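Local atomic coordinates of pantothenate kinase (Coxiella burnetii, PDB entry 3TQC), a protein that catalyses the ATP-dependent phosphorylation of (R)-pantothenate to 4'-phosphopantothenate, the first step of coenzyme A biosynthesis. Residues Ser100-Lys105 and Ile245-Ser250; Ser180-Asp185 and Arg253-Asp258; Gln238-Trp243 and His280-Ile285; His264-Met269 and Ala275-His280. One frame throughout, in Å; residues are numbered along the deposited sequence.

Interaction 1 (Ser100-Lys105 and Ile245-Ser250); sequences SVAVGK and IDRVLS. With ADP (adenosine-5'-diphosphate), chain D.
Arg247 reaches from helix 237-253 across to Ala102 of the phosphate-binding loop, and the β-phosphate of ADP joins the two. The chain leaves the helix with CG anti to the backbone N, bends at chi3 (65°) and lays its guanidinium beside the loop. The tight part is polar. O3B lies at the guanidinium edge, in its plane, 2.8 Å from Arg247 NH1 with an N-H...O angle of 154°, and also accepts Ala102 N at 3.0 Å. On the loop side O2B is gripped by Gly104 N, by Lys105 N at 2.9 Å and by Lys105 NZ at 2.7 Å, the lysine also donating to Ser100 O. Direct contact between the segments is much looser. The CB of Ala102 sits 3.9 Å above the guanidinium plane, toward its rim, and Val101 CG1 approaches Arg247 NH2 obliquely at 3.5 Å; a second reach of Arg247 NH1, to O2A on the α-phosphate, is weak. The grip of Ala102, Gly104 and Lys105 on the phosphate is that of a P-loop, or Walker A motif; Arg247 adds to it from outside. With Lys105 and Arg247 addressing different β-phosphate oxygens, their charges would be expected to offset that of the phosphate and fix its orientation.

Interaction 2 (Ser180-Asp185 and Arg253-Asp258); sequences SHHYYD and RTTFKD
A His-carboxylate hydrogen bond between His182 and Asp258 ties the turn of a β-hairpin to the loop beyond helix 237-253, in a contact near the protein surface. The hairpin is built from strands 174-180 and 185-187 of the small antiparallel sheet, and Tyr184 and Asp185, both facing Ser180, form a G1 β-bulge where the second strand begins. The loop on the other side makes a 3-10 turn at 255-257. With CG anti to the backbone N (chi1 -172°), the imidazole of His182 projects from the hairpin and presents its edge to this turn. Its NE2 donates to Asp258 OD2 at 2.9 Å, with an N-H...O angle of 146°. The carboxylate oxygen is met on its anti side, 34° out of the carboxylate plane, and is itself somewhat tilted from the imidazole plane. On the same imidazole edge His182 CE1 lies 3.1 Å from Thr255 O, while ND1 and Thr255 OG1, 3.3 Å apart, make a weak hydrogen bond. Ser180 OG accepts Tyr183 N at 2.8 Å in an ST motif within the turn, and a backbone bond between His182 and Tyr262 adds a tie to the same long loop. At another edge of the imidazole, His182 CD2 stands 3.6 Å above the ring plane of Tyr183, displaced toward the rim.

Interaction 3 (Gln238-Trp243 and His280-Ile285); sequences QVIQKW and HVWNEI
The indole of Trp282 lies flat against Gln241, whose backbone and aliphatic carbons cover one of its faces. Gln241 CA stands 3.7 Å above the ring plane, over its centre, and Gln241 CB makes a CH-pi contact, 3.6 Å from the centroid of the five-membered ring of Trp282 and 20° off its normal. At the far end of the indole Ile240 CG2 touches Trp282 CH2 at 3.4 Å, the two side chains crossing at about a right angle. The ring gets there because its CG is anti to the backbone N (chi1 171°), which sends it straight across the interface. The indole nitrogen is satisfied by water: Trp282 NE1 donates to water 1 at 2.9 Å in the ring plane, and this water donates in turn to Gln238 OE1 at 3.2 Å, bridging the two helices. Further out, Ser100 of the phosphate-binding loop touches both Ile240 and Trp282, and Tyr244 and Leu290 also pack on the indole. The axes of the two short segments approach to 10.3 Å and run at 137°, roughly antiparallel but splayed. Trp282 thus packs between the two helices, which lie against the P-loop in this P-loop kinase fold.

Interaction 4 (His264-Met269 and Ala275-His280); sequences HYLTQM and AAFAKH
The carbonyl oxygen of Leu266 accepts Met269 N at 2.9 Å and, weakly, the indole nitrogen of Trp252, and both Leu266 and Met269 turn their side chains onto Phe277. The backbone bond joins the end of the 3-10 segment 264-268 to Met269, just past it, and Tyr265, Leu266 and Met269 all meet the same aromatic ring. Phe277 sends that ring out of its helix with CG anti to the backbone N (chi1 -179°), toward the three. Across the interface the contacts are largely apolar, with no hydrogen bond between the segments. Met269 and Phe277 form a Met-aromatic contact: the sulfur is 5.0 Å from the ring centroid and 40° off the normal, an oblique approach. The same SD atom lies 3.9 Å from Phe277 CB, and the extended methionine chain carries its methyl on to Phe277 CD1. The arrangement belongs to the connection between helices 237-253 and 271-294, where the chain turns back and the start of the second helix folds against the short helical turn that precedes it. Leu266 CD2 comes to 4.1 Å from Phe277 CE2, the two side chains crossing at about a right angle and the methyl meeting the ring obliquely; the leucine also rests on Phe256. Tyr265 brings its hydroxyl to the far end of the phenyl group, OH to Phe277 CZ 3.7 Å. Its own ring is packed in turn by the neighbouring leucine, Leu266 CD1 standing 3.1 Å above the plane of the Tyr265 ring, offset toward its rim.

How the interactions relate
Helices 237-253 and 271-294 frame the set. The first carries one side of interactions 1 and 3, the second one side of interactions 3 and 4, and the loop joining them supplies 253-258 and 264-269. Interactions 1 and 3 are the closest pair, their centres about 9 Å apart, and meet where Ala102 O packs on Trp243. Interactions 1 and 2 cross along the chain, bringing the phosphate-binding loop and the hairpin turn, both earlier in sequence, onto helix 237-253 and the loop that follows it. Interaction 4 is nested within the loop closed by interaction 3, sharing His280 with it, and Phe256 O and His264 ND1 probably link interactions 2 and 4 by a hydrogen bond. Packing therefore continues from the ADP site to the outer loop.

Interaction 1 (Ser100-Lys105 and Ile245-Ser250)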
# COMPACT_ATOMS: atom_id res chain seq x y z
N SER B 100 -15.70 -3.29 10.36
CA SER B 100 -16.00 -3.60 11.75
C SER B 100 -16.41 -5.04 11.93
O SER B 100 -16.86 -5.69 10.98
CB SER B 100 -17.17 -2.74 12.22
OG SER B 100 -17.70 -3.19 13.46
N VAL B 101 -16.30 -5.52 13.16
CA VAL B 101 -16.98 -6.73 13.55
C VAL B 101 -18.47 -6.55 13.23
O VAL B 101 -19.04 -5.50 13.51
CB VAL B 101 -16.82 -7.01 15.08
CG1 VAL B 101 -17.61 -8.27 15.51
CG2 VAL B 101 -15.33 -7.11 15.49
N ALA B 102 -19.08 -7.56 12.61
CA ALA B 102 -20.52 -7.61 12.34
C ALA B 102 -21.00 -6.69 11.22
O ALA B 102 -22.20 -6.48 11.06
CB ALA B 102 -21.31 -7.35 13.60
N VAL B 103 -20.08 -6.12 10.44
CA VAL B 103 -20.46 -5.22 9.37
C VAL B 103 -20.82 -6.02 8.11
O VAL B 103 -21.49 -5.54 7.22
CB VAL B 103 -19.35 -4.20 9.08
CG1 VAL B 103 -18.25 -4.81 8.25
CG2 VAL B 103 -19.92 -2.97 8.38
N GLY B 104 -20.35 -7.26 8.05
CA GLY B 104 -20.72 -8.15 6.96
C GLY B 104 -19.59 -8.54 6.05
O GLY B 104 -19.83 -8.87 4.89
N LYS B 105 -18.36 -8.55 6.52
CA LYS B 105 -17.26 -8.86 5.61
C LYS B 105 -17.16 -10.36 5.27
O LYS B 105 -16.86 -10.73 4.13
CB LYS B 105 -15.96 -8.21 6.06
CG LYS B 105 -15.34 -8.72 7.25
CD LYS B 105 -14.37 -7.70 7.86
CE LYS B 105 -14.15 -8.07 9.30
NZ LYS B 105 -15.37 -7.80 10.07
N ILE B 245 -25.72 -7.08 17.89
CA ILE B 245 -26.59 -7.57 18.94
C ILE B 245 -27.55 -8.62 18.41
O ILE B 245 -27.78 -9.62 19.06
CB ILE B 245 -27.35 -6.42 19.66
CG1 ILE B 245 -26.36 -5.57 20.47
CG2 ILE B 245 -28.42 -6.97 20.60
CD1 ILE B 245 -26.92 -4.22 20.88
N ASP B 246 -28.09 -8.42 17.22
CA ASP B 246 -28.95 -9.43 16.63
C ASP B 246 -28.20 -10.72 16.35
O ASP B 246 -28.71 -11.80 16.63
CB ASP B 246 -29.60 -8.92 15.34
CG ASP B 246 -30.68 -7.88 15.61
OD1 ASP B 246 -31.02 -7.66 16.80
OD2 ASP B 246 -31.20 -7.30 14.63
N ARG B 247 -26.99 -10.63 15.83
CA ARG B 247 -26.22 -11.85 15.54
C ARG B 247 -25.99 -12.69 16.81
O ARG B 247 -26.15 -13.91 16.78
CB ARG B 247 -24.90 -11.52 14.87
CG ARG B 247 -24.22 -12.73 14.24
CD ARG B 247 -22.96 -12.34 13.55
NE ARG B 247 -21.94 -11.82 14.46
CZ ARG B 247 -20.75 -11.35 14.08
NH1 ARG B 247 -20.42 -11.32 12.79
NH2 ARG B 247 -19.88 -10.92 14.98
N VAL B 248 -25.64 -12.03 17.92
CA VAL B 248 -25.47 -12.72 19.20
C VAL B 248 -26.80 -13.26 19.71
O VAL B 248 -26.88 -14.41 20.12
CB VAL B 248 -24.80 -11.82 20.28
CG1 VAL B 248 -25.52 -10.51 20.41
CG2 VAL B 248 -24.77 -12.53 21.64
N LEU B 249 -27.85 -12.45 19.65
CA LEU B 249 -29.18 -12.93 20.02
C LEU B 249 -29.54 -14.16 19.18
O LEU B 249 -30.03 -15.15 19.72
CB LEU B 249 -30.24 -11.84 19.86
CG LEU B 249 -30.74 -11.14 21.13
CD1 LEU B 249 -29.67 -10.99 22.22
CD2 LEU B 249 -31.33 -9.77 20.77
N SER B 250 -29.29 -14.11 17.88
CA SER B 250 -29.57 -15.25 17.00
C SER B 250 -28.86 -16.54 17.43
O SER B 250 -29.48 -17.60 17.46
CB SER B 250 -29.19 -14.92 15.56
OG SER B 250 -28.98 -16.11 14.84
PB ADP D . -18.42 -9.91 9.81
O1B ADP D . -17.90 -11.05 8.99
O2B ADP D . -17.90 -8.57 9.36
O3B ADP D . -18.33 -10.10 11.31
PA ADP D . -20.88 -11.02 8.95
O1A ADP D . -20.47 -11.16 7.51
O2A ADP D . -20.87 -12.20 9.88
O3A ADP D . -20.01 -9.85 9.61
O5' ADP D . -22.35 -10.42 9.00
C5' ADP D . -22.83 -9.77 10.15
C4' ADP D . -24.33 -10.00 10.28
O4' ADP D . -25.03 -9.27 9.27
C3' ADP D . -24.70 -11.46 10.06
O3' ADP D . -25.79 -11.78 10.93
C2' ADP D . -25.11 -11.55 8.61
O2' ADP D . -26.12 -12.53 8.42
C1' ADP D . -25.63 -10.16 8.32
N9 ADP D . -25.32 -9.67 6.97
C8 ADP D . -24.10 -9.42 6.49
N7 ADP D . -24.16 -8.95 5.23
C5 ADP D . -25.45 -8.89 4.90
C6 ADP D . -26.18 -8.46 3.71
N6 ADP D . -25.48 -8.02 2.63
N1 ADP D . -27.52 -8.53 3.75
C2 ADP D . -28.20 -8.98 4.83
N3 ADP D . -27.58 -9.38 5.96
C4 ADP D . -26.22 -9.35 6.04

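Interaction 2 (Ser180-Asp185 and Arg253-Asp258)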
# COMPACT_ATOMS: atom_id res chain seq x y z
N SER B 180 -12.81 -21.15 15.20
CA SER B 180 -14.23 -21.46 15.42
C SER B 180 -14.90 -20.39 16.27
O SER B 180 -14.54 -20.21 17.45
CB SER B 180 -14.39 -22.77 16.16
OG SER B 180 -15.70 -22.84 16.68
N HIS B 181 -15.88 -19.70 15.69
CA HIS B 181 -16.71 -18.75 16.44
C HIS B 181 -17.54 -19.47 17.50
O HIS B 181 -17.86 -18.91 18.55
CB HIS B 181 -17.62 -17.97 15.49
CG HIS B 181 -16.89 -17.06 14.55
ND1 HIS B 181 -16.31 -15.88 14.97
CD2 HIS B 181 -16.64 -17.15 13.22
CE1 HIS B 181 -15.74 -15.28 13.94
NE2 HIS B 181 -15.93 -16.03 12.87
N HIS B 182 -17.87 -20.73 17.22
CA HIS B 182 -18.66 -21.54 18.13
C HIS B 182 -17.89 -21.80 19.42
O HIS B 182 -18.43 -21.66 20.52
CB HIS B 182 -19.03 -22.86 17.45
CG HIS B 182 -20.00 -23.69 18.22
ND1 HIS B 182 -21.33 -23.35 18.36
CD2 HIS B 182 -19.84 -24.86 18.88
CE1 HIS B 182 -21.95 -24.28 19.07
NE2 HIS B 182 -21.06 -25.20 19.41
N TYR B 183 -16.63 -22.18 19.28
CA TYR B 183 -15.75 -22.42 20.42
C TYR B 183 -14.99 -21.17 20.84
O TYR B 183 -14.24 -21.19 21.82
CB TYR B 183 -14.77 -23.55 20.09
CG TYR B 183 -15.48 -24.83 19.69
CD1 TYR B 183 -16.34 -25.48 20.59
CD2 TYR B 183 -15.33 -25.38 18.42
CE1 TYR B 183 -17.01 -26.64 20.23
CE2 TYR B 183 -15.99 -26.55 18.06
CZ TYR B 183 -16.83 -27.17 18.97
OH TYR B 183 -17.49 -28.32 18.60
N TYR B 184 -15.20 -20.07 20.11
CA TYR B 184 -14.57 -18.79 20.40
C TYR B 184 -13.07 -18.97 20.56
O TYR B 184 -12.47 -18.49 21.53
CB TYR B 184 -15.18 -18.20 21.66
CG TYR B 184 -14.86 -16.76 21.92
CD1 TYR B 184 -15.13 -15.78 20.97
CD2 TYR B 184 -14.31 -16.37 23.14
CE1 TYR B 184 -14.85 -14.45 21.22
CE2 TYR B 184 -14.03 -15.05 23.40
CZ TYR B 184 -14.29 -14.09 22.45
OH TYR B 184 -14.00 -12.77 22.72
N ASP B 185 -12.47 -19.70 19.63
CA ASP B 185 -11.08 -20.09 19.74
C ASP B 185 -10.53 -20.68 18.43
O ASP B 185 -11.27 -21.13 17.57
CB ASP B 185 -10.91 -21.10 20.88
CG ASP B 185 -9.52 -21.08 21.49
OD1 ASP B 185 -8.63 -20.39 20.93
OD2 ASP B 185 -9.33 -21.75 22.53
N ARG B 253 -30.32 -18.07 20.52
CA ARG B 253 -31.50 -18.87 20.25
C ARG B 253 -31.15 -20.20 19.57
O ARG B 253 -31.96 -21.12 19.58
CB ARG B 253 -32.51 -18.07 19.40
CG ARG B 253 -33.03 -16.82 20.13
CD ARG B 253 -34.25 -16.21 19.46
NE ARG B 253 -33.92 -15.73 18.12
CZ ARG B 253 -33.53 -14.49 17.82
NH1 ARG B 253 -33.44 -13.55 18.76
NH2 ARG B 253 -33.25 -14.19 16.56
N THR B 254 -29.96 -20.32 18.99
CA THR B 254 -29.58 -21.55 18.30
C THR B 254 -28.20 -22.11 18.72
O THR B 254 -28.13 -23.05 19.50
CB THR B 254 -29.69 -21.40 16.75
OG1 THR B 254 -29.42 -22.66 16.11
CG2 THR B 254 -28.73 -20.34 16.22
N THR B 255 -27.12 -21.54 18.22
CA THR B 255 -25.81 -22.17 18.32
C THR B 255 -25.34 -22.31 19.77
O THR B 255 -24.72 -23.30 20.13
CB THR B 255 -24.77 -21.42 17.44
OG1 THR B 255 -24.02 -22.36 16.68
CG2 THR B 255 -23.84 -20.55 18.27
N PHE B 256 -25.65 -21.32 20.61
CA PHE B 256 -25.20 -21.32 22.01
C PHE B 256 -25.88 -22.37 22.89
O PHE B 256 -25.41 -22.63 24.00
CB PHE B 256 -25.40 -19.93 22.65
CG PHE B 256 -24.52 -18.83 22.07
CD1 PHE B 256 -23.44 -19.10 21.24
CD2 PHE B 256 -24.77 -17.50 22.41
CE1 PHE B 256 -22.65 -18.08 20.73
CE2 PHE B 256 -23.98 -16.48 21.92
CZ PHE B 256 -22.92 -16.77 21.07
N LYS B 257 -26.98 -22.96 22.43
CA LYS B 257 -27.65 -24.03 23.18
C LYS B 257 -26.74 -25.25 23.35
O LYS B 257 -26.83 -25.97 24.35
CB LYS B 257 -28.98 -24.42 22.52
CG LYS B 257 -30.06 -23.34 22.64
CD LYS B 257 -31.35 -23.74 21.96
CE LYS B 257 -32.49 -22.81 22.37
NZ LYS B 257 -33.79 -23.27 21.83
N ASP B 258 -25.88 -25.49 22.36
CA ASP B 258 -24.91 -26.56 22.41
C ASP B 258 -24.12 -26.42 23.71
O ASP B 258 -23.46 -25.40 23.91
CB ASP B 258 -23.97 -26.47 21.20
CG ASP B 258 -23.06 -27.67 21.06
OD1 ASP B 258 -23.12 -28.60 21.89
OD2 ASP B 258 -22.28 -27.69 20.09

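Interaction 3 (Gln238-Trp243 and His280-Ile285)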
# COMPACT_ATOMS: atom_id res chain seq x y z
N GLN B 238 -23.94 2.80 15.23
CA GLN B 238 -25.22 2.38 15.86
C GLN B 238 -25.84 1.24 15.07
O GLN B 238 -26.43 0.33 15.64
CB GLN B 238 -26.25 3.52 15.93
CG GLN B 238 -25.80 4.83 16.57
CD GLN B 238 -25.78 4.79 18.09
OE1 GLN B 238 -24.81 4.33 18.69
NE2 GLN B 238 -26.85 5.27 18.71
N VAL B 239 -25.70 1.30 13.75
CA VAL B 239 -26.26 0.29 12.86
C VAL B 239 -25.54 -1.05 13.04
O VAL B 239 -26.19 -2.09 13.19
CB VAL B 239 -26.26 0.76 11.39
CG1 VAL B 239 -26.42 -0.41 10.41
CG2 VAL B 239 -27.34 1.82 11.21
N ILE B 240 -24.21 -1.02 13.07
CA ILE B 240 -23.42 -2.24 13.25
C ILE B 240 -23.75 -2.85 14.62
O ILE B 240 -23.94 -4.06 14.73
CB ILE B 240 -21.91 -2.00 13.14
CG1 ILE B 240 -21.55 -1.28 11.83
CG2 ILE B 240 -21.15 -3.34 13.17
CD1 ILE B 240 -20.17 -0.72 11.81
N GLN B 241 -23.83 -2.00 15.64
CA GLN B 241 -24.22 -2.40 16.98
C GLN B 241 -25.45 -3.29 16.91
O GLN B 241 -25.44 -4.40 17.44
CB GLN B 241 -24.51 -1.17 17.85
CG GLN B 241 -25.06 -1.46 19.24
CD GLN B 241 -25.19 -0.20 20.10
OE1 GLN B 241 -24.33 0.69 20.07
NE2 GLN B 241 -26.26 -0.13 20.85
N LYS B 242 -26.50 -2.82 16.23
CA LYS B 242 -27.71 -3.61 16.08
C LYS B 242 -27.45 -4.93 15.36
O LYS B 242 -27.96 -5.97 15.77
CB LYS B 242 -28.81 -2.83 15.36
CG LYS B 242 -30.11 -3.63 15.24
CD LYS B 242 -31.33 -2.73 15.03
CE LYS B 242 -32.44 -3.50 14.33
NZ LYS B 242 -32.70 -4.80 15.01
N TRP B 243 -26.63 -4.91 14.31
CA TRP B 243 -26.36 -6.15 13.59
C TRP B 243 -25.62 -7.09 14.50
O TRP B 243 -25.83 -8.31 14.49
CB TRP B 243 -25.53 -5.91 12.35
CG TRP B 243 -26.20 -5.08 11.32
CD1 TRP B 243 -27.53 -4.90 11.14
CD2 TRP B 243 -25.55 -4.34 10.27
NE1 TRP B 243 -27.76 -4.08 10.07
CE2 TRP B 243 -26.55 -3.72 9.52
CE3 TRP B 243 -24.21 -4.13 9.92
CZ2 TRP B 243 -26.27 -2.91 8.42
CZ3 TRP B 243 -23.92 -3.32 8.84
CH2 TRP B 243 -24.96 -2.72 8.10
N HIS B 280 -23.00 -4.29 25.82
CA HIS B 280 -21.80 -4.02 26.61
C HIS B 280 -20.54 -4.40 25.85
O HIS B 280 -19.62 -3.60 25.75
CB HIS B 280 -21.85 -4.78 27.94
CG HIS B 280 -20.51 -4.91 28.60
ND1 HIS B 280 -20.01 -3.95 29.44
CD2 HIS B 280 -19.57 -5.87 28.51
CE1 HIS B 280 -18.81 -4.32 29.86
NE2 HIS B 280 -18.52 -5.49 29.30
N VAL B 281 -20.52 -5.63 25.34
CA VAL B 281 -19.36 -6.14 24.61
C VAL B 281 -19.05 -5.25 23.40
O VAL B 281 -17.90 -4.85 23.18
CB VAL B 281 -19.57 -7.60 24.15
CG1 VAL B 281 -18.54 -8.01 23.11
CG2 VAL B 281 -19.52 -8.54 25.35
N TRP B 282 -20.09 -4.93 22.63
CA TRP B 282 -19.97 -3.97 21.54
C TRP B 282 -19.37 -2.64 22.02
O TRP B 282 -18.37 -2.18 21.47
CB TRP B 282 -21.33 -3.70 20.91
CG TRP B 282 -21.26 -2.58 19.95
CD1 TRP B 282 -21.64 -1.29 20.17
CD2 TRP B 282 -20.73 -2.64 18.62
NE1 TRP B 282 -21.39 -0.54 19.06
CE2 TRP B 282 -20.83 -1.34 18.09
CE3 TRP B 282 -20.19 -3.65 17.83
CZ2 TRP B 282 -20.41 -1.03 16.78
CZ3 TRP B 282 -19.75 -3.34 16.52
CH2 TRP B 282 -19.87 -2.03 16.03
N ASN B 283 -19.96 -2.06 23.05
CA ASN B 283 -19.56 -0.74 23.50
C ASN B 283 -18.15 -0.70 24.05
O ASN B 283 -17.41 0.24 23.78
CB ASN B 283 -20.54 -0.18 24.53
CG ASN B 283 -21.74 0.52 23.89
OD1 ASN B 283 -21.63 1.14 22.84
ND2 ASN B 283 -22.88 0.44 24.56
N GLU B 284 -17.76 -1.71 24.82
CA GLU B 284 -16.47 -1.69 25.52
C GLU B 284 -15.36 -2.41 24.75
O GLU B 284 -14.18 -2.16 24.99
CB GLU B 284 -16.60 -2.31 26.91
CG GLU B 284 -17.60 -1.60 27.83
CD GLU B 284 -17.24 -0.13 28.11
OE1 GLU B 284 -16.04 0.20 28.20
OE2 GLU B 284 -18.18 0.68 28.26
N ILE B 285 -15.73 -3.32 23.87
CA ILE B 285 -14.75 -4.07 23.11
C ILE B 285 -14.82 -3.72 21.61
O ILE B 285 -13.97 -2.99 21.11
CB ILE B 285 -14.91 -5.57 23.33
CG1 ILE B 285 -14.73 -5.90 24.83
CG2 ILE B 285 -13.91 -6.35 22.47
CD1 ILE B 285 -14.92 -7.37 25.14
O HOH W 1 -22.48 2.11 18.65

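Interaction 4 (His264-Met269 and Ala275-His280)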
# COMPACT_ATOMS: atom_id res chain seq x y z
N HIS B 264 -22.13 -20.80 26.07
CA HIS B 264 -23.30 -21.55 26.52
C HIS B 264 -23.93 -20.95 27.77
O HIS B 264 -25.15 -20.99 27.92
CB HIS B 264 -22.94 -23.02 26.75
CG HIS B 264 -24.06 -23.83 27.31
ND1 HIS B 264 -25.23 -24.06 26.61
CD2 HIS B 264 -24.22 -24.44 28.51
CE1 HIS B 264 -26.05 -24.78 27.35
NE2 HIS B 264 -25.45 -25.03 28.50
N TYR B 265 -23.12 -20.40 28.67
CA TYR B 265 -23.64 -19.76 29.89
C TYR B 265 -24.55 -18.56 29.59
O TYR B 265 -25.36 -18.17 30.44
CB TYR B 265 -22.49 -19.33 30.83
CG TYR B 265 -21.73 -18.09 30.38
CD1 TYR B 265 -22.09 -16.82 30.85
CD2 TYR B 265 -20.65 -18.19 29.51
CE1 TYR B 265 -21.39 -15.69 30.43
CE2 TYR B 265 -19.95 -17.06 29.10
CZ TYR B 265 -20.32 -15.83 29.57
OH TYR B 265 -19.63 -14.72 29.16
N LEU B 266 -24.42 -17.97 28.41
CA LEU B 266 -25.33 -16.91 27.98
C LEU B 266 -26.78 -17.41 27.87
O LEU B 266 -27.71 -16.63 28.09
CB LEU B 266 -24.89 -16.29 26.65
CG LEU B 266 -23.87 -15.15 26.66
CD1 LEU B 266 -22.69 -15.44 27.55
CD2 LEU B 266 -23.41 -14.86 25.23
N THR B 267 -26.98 -18.70 27.57
CA THR B 267 -28.33 -19.31 27.56
C THR B 267 -29.08 -19.17 28.90
O THR B 267 -30.32 -19.20 28.92
CB THR B 267 -28.28 -20.81 27.14
OG1 THR B 267 -27.92 -20.88 25.76
CG2 THR B 267 -29.64 -21.49 27.32
N GLN B 268 -28.35 -19.01 30.00
CA GLN B 268 -28.96 -18.79 31.31
C GLN B 268 -29.51 -17.37 31.46
O GLN B 268 -30.40 -17.14 32.28
CB GLN B 268 -27.97 -19.11 32.43
CG GLN B 268 -27.67 -20.59 32.57
CD GLN B 268 -26.43 -20.88 33.39
OE1 GLN B 268 -25.36 -20.31 33.16
NE2 GLN B 268 -26.56 -21.79 34.35
N MET B 269 -28.98 -16.42 30.68
CA MET B 269 -29.48 -15.04 30.69
C MET B 269 -30.84 -14.92 29.98
O MET B 269 -31.12 -15.64 29.02
CB MET B 269 -28.49 -14.08 30.01
CG MET B 269 -27.14 -13.88 30.70
SD MET B 269 -26.06 -12.69 29.82
CE MET B 269 -24.69 -12.60 30.97
N ALA B 275 -28.97 -9.31 25.56
CA ALA B 275 -28.93 -8.09 24.76
C ALA B 275 -28.07 -7.03 25.47
O ALA B 275 -27.19 -6.45 24.87
CB ALA B 275 -30.34 -7.55 24.51
N ALA B 276 -28.34 -6.82 26.75
CA ALA B 276 -27.53 -5.91 27.54
C ALA B 276 -26.06 -6.35 27.54
O ALA B 276 -25.17 -5.52 27.37
CB ALA B 276 -28.06 -5.83 28.97
N PHE B 277 -25.82 -7.64 27.71
CA PHE B 277 -24.46 -8.18 27.61
C PHE B 277 -23.83 -7.90 26.25
O PHE B 277 -22.67 -7.51 26.17
CB PHE B 277 -24.46 -9.68 27.85
CG PHE B 277 -23.10 -10.30 27.79
CD1 PHE B 277 -22.26 -10.25 28.89
CD2 PHE B 277 -22.66 -10.94 26.65
CE1 PHE B 277 -20.99 -10.81 28.84
CE2 PHE B 277 -21.40 -11.51 26.59
CZ PHE B 277 -20.57 -11.45 27.69
N ALA B 278 -24.59 -8.12 25.18
CA ALA B 278 -24.13 -7.89 23.81
C ALA B 278 -23.85 -6.42 23.55
O ALA B 278 -22.88 -6.07 22.87
CB ALA B 278 -25.16 -8.40 22.82
N LYS B 279 -24.71 -5.56 24.08
CA LYS B 279 -24.54 -4.12 23.96
C LYS B 279 -23.24 -3.70 24.64
O LYS B 279 -22.49 -2.88 24.11
CB LYS B 279 -25.74 -3.41 24.59
CG LYS B 279 -25.77 -1.91 24.41
CD LYS B 279 -27.05 -1.35 25.03
CE LYS B 279 -27.09 0.16 24.98
NZ LYS B 279 -26.86 0.63 23.59
N HIS B 280 -23.00 -4.29 25.82
CA HIS B 280 -21.80 -4.02 26.61
C HIS B 280 -20.54 -4.40 25.85
O HIS B 280 -19.62 -3.60 25.75
CB HIS B 280 -21.85 -4.78 27.94
CG HIS B 280 -20.51 -4.91 28.60
ND1 HIS B 280 -20.01 -3.95 29.44
CD2 HIS B 280 -19.57 -5.87 28.51
CE1 HIS B 280 -18.81 -4.32 29.86
NE2 HIS B 280 -18.52 -5.49 29.30